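Local coordinates for putative membrane protein (Corynebacterium diphtheriae NCTC 13129, PDB 3C8I) that is of unknown function but forms the DUF3239 domain of a putative membrane protein, a strongly curved antiparallel sheet with helices, at residues V35-D40 with R46-T51; V31-N36 with I91-I96. One frame throughout, in Å; residues are numbered along the deposited sequence.

Contact 1. Residues V35-D40 with R46-T51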
loop_
_atom_site.group_PDB
_atom_site.type_symbol
_atom_site.label_atom_id
_atom_site.label_comp_id
_atom_site.label_asym_id
_atom_site.label_seq_id
_atom_site.Cartn_x
_atom_site.Cartn_y
_atom_site.Cartn_z
ATOM N N VAL B 35 -5.012 3.148 -20.156
ATOM C CA VAL B 35 -4.420 1.829 -20.014
ATOM C C VAL B 35 -5.310 0.719 -20.613
ATOM O O VAL B 35 -6.534 0.867 -20.792
ATOM C CB VAL B 35 -4.096 1.501 -18.516
ATOM C CG1 VAL B 35 -2.967 2.396 -17.979
ATOM C CG2 VAL B 35 -5.335 1.566 -17.627
ATOM N N ASN B 36 -4.664 -0.389 -20.951
ATOM C CA ASN B 36 -5.319 -1.553 -21.494
ATOM C C ASN B 36 -5.485 -2.560 -20.381
ATOM O O ASN B 36 -4.492 -3.026 -19.830
ATOM C CB ASN B 36 -4.449 -2.149 -22.604
ATOM C CG ASN B 36 -5.048 -3.397 -23.250
ATOM O OD1 ASN B 36 -6.168 -3.811 -22.964
ATOM N ND2 ASN B 36 -4.287 -3.979 -24.165
ATOM N N THR B 37 -6.721 -2.902 -20.045
ATOM C CA THR B 37 -6.958 -3.860 -18.949
ATOM C C THR B 37 -6.823 -5.337 -19.330
ATOM O O THR B 37 -6.914 -6.215 -18.450
ATOM C CB THR B 37 -8.303 -3.632 -18.233
ATOM O OG1 THR B 37 -9.384 -3.969 -19.094
ATOM C CG2 THR B 37 -8.450 -2.210 -17.790
ATOM N N ASN B 38 -6.593 -5.642 -20.607
ATOM C CA ASN B 38 -6.344 -7.043 -21.008
ATOM C C ASN B 38 -4.984 -7.534 -20.542
ATOM O O ASN B 38 -3.972 -6.878 -20.774
ATOM C CB ASN B 38 -6.409 -7.222 -22.544
ATOM C CG ASN B 38 -7.810 -7.132 -23.086
ATOM O OD1 ASN B 38 -8.784 -7.410 -22.379
ATOM N ND2 ASN B 38 -7.935 -6.766 -24.375
ATOM N N VAL B 39 -4.953 -8.709 -19.919
ATOM C CA VAL B 39 -3.678 -9.317 -19.560
ATOM C C VAL B 39 -2.891 -9.699 -20.826
ATOM O O VAL B 39 -1.682 -9.472 -20.886
ATOM C CB VAL B 39 -3.855 -10.485 -18.566
ATOM C CG1 VAL B 39 -2.527 -11.201 -18.351
ATOM C CG2 VAL B 39 -4.406 -9.943 -17.222
ATOM N N ASP B 40 -3.598 -10.179 -21.862
ATOM C CA ASP B 40 -2.980 -10.448 -23.173
ATOM C C ASP B 40 -2.974 -9.217 -24.077
ATOM O O ASP B 40 -4.033 -8.807 -24.582
ATOM C CB ASP B 40 -3.707 -11.585 -23.870
ATOM C CG ASP B 40 -3.055 -11.991 -25.201
ATOM O OD1 ASP B 40 -2.282 -11.219 -25.814
ATOM O OD2 ASP B 40 -3.352 -13.108 -25.639
ATOM N N ARG B 46 -8.701 -3.256 -24.282
ATOM C CA ARG B 46 -9.843 -2.931 -23.481
ATOM C C ARG B 46 -9.472 -1.695 -22.677
ATOM O O ARG B 46 -8.801 -1.786 -21.633
ATOM C CB ARG B 46 -10.181 -4.104 -22.579
ATOM C CG ARG B 46 -11.421 -3.852 -21.779
ATOM C CD ARG B 46 -12.149 -5.148 -21.446
ATOM N NE ARG B 46 -13.202 -5.420 -22.399
ATOM C CZ ARG B 46 -14.344 -4.743 -22.479
ATOM N NH1 ARG B 46 -14.597 -3.709 -21.663
ATOM N NH2 ARG B 46 -15.239 -5.092 -23.402
ATOM N N TRP B 47 -9.857 -0.530 -23.195
ATOM C CA TRP B 47 -9.331 0.718 -22.657
ATOM C C TRP B 47 -9.958 1.083 -21.331
ATOM O O TRP B 47 -11.134 0.851 -21.102
ATOM C CB TRP B 47 -9.512 1.876 -23.642
ATOM C CG TRP B 47 -8.697 1.746 -24.893
ATOM C CD1 TRP B 47 -9.176 1.662 -26.170
ATOM C CD2 TRP B 47 -7.265 1.689 -25.001
ATOM N NE1 TRP B 47 -8.133 1.551 -27.059
ATOM C CE2 TRP B 47 -6.952 1.570 -26.370
ATOM C CE3 TRP B 47 -6.224 1.721 -24.081
ATOM C CZ2 TRP B 47 -5.642 1.481 -26.833
ATOM C CZ3 TRP B 47 -4.922 1.639 -24.545
ATOM C CH2 TRP B 47 -4.647 1.529 -25.906
ATOM N N ALA B 48 -9.152 1.685 -20.471
ATOM C CA ALA B 48 -9.597 2.191 -19.188
ATOM C C ALA B 48 -8.767 3.418 -18.791
ATOM O O ALA B 48 -7.678 3.672 -19.348
ATOM C CB ALA B 48 -9.506 1.097 -18.110
ATOM N N LEU B 49 -9.297 4.162 -17.837
ATOM C CA LEU B 49 -8.638 5.322 -17.262
ATOM C C LEU B 49 -8.173 4.952 -15.866
ATOM O O LEU B 49 -8.949 4.413 -15.069
ATOM C CB LEU B 49 -9.616 6.498 -17.188
ATOM C CG LEU B 49 -10.280 6.845 -18.525
ATOM C CD1 LEU B 49 -11.447 7.801 -18.318
ATOM C CD2 LEU B 49 -9.216 7.382 -19.544
ATOM N N ALA B 50 -6.906 5.230 -15.571
ATOM C CA ALA B 50 -6.333 4.938 -14.258
ATOM C C ALA B 50 -5.772 6.229 -13.700
ATOM O O ALA B 50 -5.023 6.909 -14.379
ATOM C CB ALA B 50 -5.210 3.852 -14.381
ATOM N N THR B 51 -6.090 6.566 -12.462
ATOM C CA THR B 51 -5.540 7.760 -11.867
ATOM C C THR B 51 -4.575 7.483 -10.732
ATOM O O THR B 51 -4.598 6.420 -10.100
ATOM C CB THR B 51 -6.654 8.739 -11.365
ATOM O OG1 THR B 51 -7.469 8.081 -10.396
ATOM C CG2 THR B 51 -7.485 9.321 -12.542
#
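The amide oxygen of N36 is gripped by two backbone N-H groups that come from opposite faces of its plane. One is R46 N across the contact, 2.9 Å from N36 OD1. The other is N38 N, 3.0 Å from N36 OD1, which makes an Asx turn. Each donor stands well out of the amide plane, one on either side, and neither lies on a lone pair. This is the loop end of the beta hairpin of strands 29-36 and 47-54, where strand pairing gives way to the connecting loop. CG of N36 lies anti to the backbone N (chi1 180°), which carries OD1 across to R46. The two bonds pin the amide and tie the turn at T37-N38 to the start of the second strand. T37 N then bonds to R46 O at 2.8 Å, nearly straight at 173°.

Away from the loop the pairing is regular and antiparallel. V35 and A48 form a hydrogen-bonded pair, with V35 N to A48 O and A48 N to V35 O both at 2.8 Å. N36 and W47 form the non-hydrogen-bonded pair. W47 brings the edge of its indole to V35 O, with CE3 3.4 Å from that oxygen.

On the other face, V35 CG2 packs on A50 CB at 4.0 Å, and L138 of the adjoining strand touches V35, A48 and A50. T37 OG1 lies against CG of R46, and is hydrogen-bonded to E140 OE2 of strand 138-140. T37 CG2 presses on A48 CB at 3.5 Å, tighter than usual for two carbons.

Contact 2. Residues V31-N36 with I91-I96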
loop_
_atom_site.group_PDB
_atom_site.type_symbol
_atom_site.label_atom_id
_atom_site.label_comp_id
_atom_site.label_asym_id
_atom_site.label_seq_id
_atom_site.Cartn_x
_atom_site.Cartn_y
_atom_site.Cartn_z
ATOM N N VAL B 31 -2.671 12.496 -11.834
ATOM C CA VAL B 31 -2.436 12.159 -13.211
ATOM C C VAL B 31 -3.445 11.075 -13.596
ATOM O O VAL B 31 -3.830 10.237 -12.771
ATOM C CB VAL B 31 -0.960 11.754 -13.438
ATOM C CG1 VAL B 31 -0.693 11.467 -14.892
ATOM C CG2 VAL B 31 -0.019 12.870 -12.961
ATOM N N MET B 32 -3.915 11.136 -14.838
ATOM C CA MET B 32 -4.804 10.119 -15.413
ATOM C C MET B 32 -4.054 9.488 -16.564
ATOM O O MET B 32 -3.465 10.208 -17.367
ATOM C CB MET B 32 -6.101 10.766 -15.935
ATOM C CG MET B 32 -7.146 9.774 -16.533
ATOM S SD MET B 32 -8.671 10.574 -17.204
ATOM C CE MET B 32 -9.315 11.135 -15.682
ATOM N N ALA B 33 -4.084 8.164 -16.658
ATOM C CA ALA B 33 -3.475 7.436 -17.772
ATOM C C ALA B 33 -4.499 6.608 -18.520
ATOM O O ALA B 33 -5.474 6.160 -17.932
ATOM C CB ALA B 33 -2.316 6.510 -17.275
ATOM N N LEU B 34 -4.274 6.424 -19.825
ATOM C CA LEU B 34 -5.080 5.529 -20.658
ATOM C C LEU B 34 -4.379 4.164 -20.735
ATOM O O LEU B 34 -3.291 4.038 -21.296
ATOM C CB LEU B 34 -5.296 6.138 -22.068
ATOM C CG LEU B 34 -6.201 5.349 -23.035
ATOM C CD1 LEU B 34 -7.668 5.404 -22.636
ATOM C CD2 LEU B 34 -6.039 5.798 -24.491
ATOM N N VAL B 35 -5.012 3.148 -20.156
ATOM C CA VAL B 35 -4.420 1.829 -20.014
ATOM C C VAL B 35 -5.310 0.719 -20.613
ATOM O O VAL B 35 -6.534 0.867 -20.792
ATOM C CB VAL B 35 -4.096 1.501 -18.516
ATOM C CG1 VAL B 35 -2.967 2.396 -17.979
ATOM C CG2 VAL B 35 -5.335 1.566 -17.627
ATOM N N ASN B 36 -4.664 -0.389 -20.951
ATOM C CA ASN B 36 -5.319 -1.553 -21.494
ATOM C C ASN B 36 -5.485 -2.560 -20.381
ATOM O O ASN B 36 -4.492 -3.026 -19.830
ATOM C CB ASN B 36 -4.449 -2.149 -22.604
ATOM C CG ASN B 36 -5.048 -3.397 -23.250
ATOM O OD1 ASN B 36 -6.168 -3.811 -22.964
ATOM N ND2 ASN B 36 -4.287 -3.979 -24.165
ATOM N N ILE B 91 -4.276 -0.979 -12.001
ATOM C CA ILE B 91 -3.034 -0.726 -12.756
ATOM C C ILE B 91 -2.372 0.558 -12.226
ATOM O O ILE B 91 -3.047 1.585 -12.129
ATOM C CB ILE B 91 -3.328 -0.539 -14.281
ATOM C CG1 ILE B 91 -3.893 -1.830 -14.896
ATOM C CG2 ILE B 91 -2.075 -0.089 -15.028
ATOM C CD1 ILE B 91 -4.335 -1.694 -16.357
ATOM N N SER B 92 -1.089 0.481 -11.875
ATOM C CA SER B 92 -0.296 1.661 -11.463
ATOM C C SER B 92 0.507 2.249 -12.616
ATOM O O SER B 92 1.463 1.608 -13.093
ATOM C CB SER B 92 0.694 1.339 -10.347
ATOM O OG SER B 92 0.015 0.865 -9.217
ATOM N N PRO B 93 0.131 3.455 -13.059
ATOM C CA PRO B 93 0.962 4.148 -14.040
ATOM C C PRO B 93 2.093 4.906 -13.346
ATOM O O PRO B 93 1.913 5.368 -12.221
ATOM C CB PRO B 93 -0.013 5.115 -14.703
ATOM C CG PRO B 93 -1.032 5.436 -13.625
ATOM C CD PRO B 93 -1.056 4.261 -12.673
ATOM N N MET B 94 3.235 5.015 -14.005
ATOM C CA MET B 94 4.337 5.866 -13.534
ATOM C C MET B 94 4.850 6.735 -14.675
ATOM O O MET B 94 4.931 6.279 -15.815
ATOM C CB MET B 94 5.502 5.018 -12.973
ATOM C CG MET B 94 6.183 4.077 -13.958
ATOM S SD MET B 94 7.808 3.389 -13.373
ATOM C CE MET B 94 8.886 4.809 -13.505
ATOM N N PRO B 95 5.211 7.996 -14.378
ATOM C CA PRO B 95 5.857 8.831 -15.369
ATOM C C PRO B 95 7.240 8.317 -15.737
ATOM O O PRO B 95 8.015 7.956 -14.846
ATOM C CB PRO B 95 5.985 10.194 -14.694
ATOM C CG PRO B 95 5.538 10.027 -13.318
ATOM C CD PRO B 95 5.005 8.667 -13.091
ATOM N N ILE B 96 7.561 8.306 -17.031
ATOM C CA ILE B 96 8.896 7.820 -17.445
ATOM C C ILE B 96 9.991 8.783 -16.965
ATOM O O ILE B 96 11.135 8.370 -16.750
ATOM C CB ILE B 96 9.039 7.482 -18.966
ATOM C CG1 ILE B 96 9.071 8.717 -19.839
ATOM C CG2 ILE B 96 7.961 6.542 -19.446
ATOM C CD1 ILE B 96 9.570 8.397 -21.279
#
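The torsions of I91 and V35 bring two branched side chains together tip to tip. CG1 of I91 lies anti to the carbonyl carbon (chi1 -64°), and the chain runs on extended to CD1. In V35, CG1 lies anti to the carbonyl carbon (chi1 -68°), which places CG2 between the backbone N and the carbonyl carbon. This second branch meets the end of the isoleucine, with V35 CG2 3.6 Å from I91 CD1. The other branches meet less closely, V35 CG1 being 4.0 Å from I91 CG2. I91 thus touches both methyls of V35, each with a different branch. Its CD1 also reaches the backbone of the next residue, 3.7 Å from N36 O.

The second point of touch is A33 on P93. The methyl of A33 comes against the CB and CG carbons of the proline ring, with A33 CB 3.7 Å from P93 CB and 4.0 Å from P93 CG. The CA atoms of A33 and P93 are 6.7 Å apart. The small methyl and the compact ring let the two backbones come close here.

No hydrogen bond joins the two segments. The strand axes approach to 8.1 Å and cross at 116°, so this is face packing and not edge pairing. A19 of strand 16-24 also touches A33, and A75 of strand 70-80 touches I91. The far side of strand 88-95 faces other copies of the protein. There S92 OG hydrogen-bonds to A99 O of the second subunit, and M94 packs on W98 of that subunit.

The arrangement is consistent with a strongly bent antiparallel sheet that folds over on itself, so that strand 88-95 at its border packs across strand 29-36 through an apolar layer, somewhat as in an open barrel.

From the N terminus, the chain passes through strand 16-24 and enters strand 29-36, where both contacts begin. Contact 1 closes first, over the five-residue loop to R46-T51, and completes a local hairpin. Contact 2 closes much later, when the chain returns in strand 88-95 after 54 residues. Residues 41-45, spanned by contact 1, lie wholly within the 54 that contact 2 spans, so the smaller loop nests in the larger; the contacts share V35 and N36. Contact 1 joins neighbouring strands by their edges, whereas contact 2 brings an outermost strand of the chain's sheet over its middle. The contacts also meet directly, since A33 N of contact 2 probably hydrogen-bonds to A50 O of contact 1.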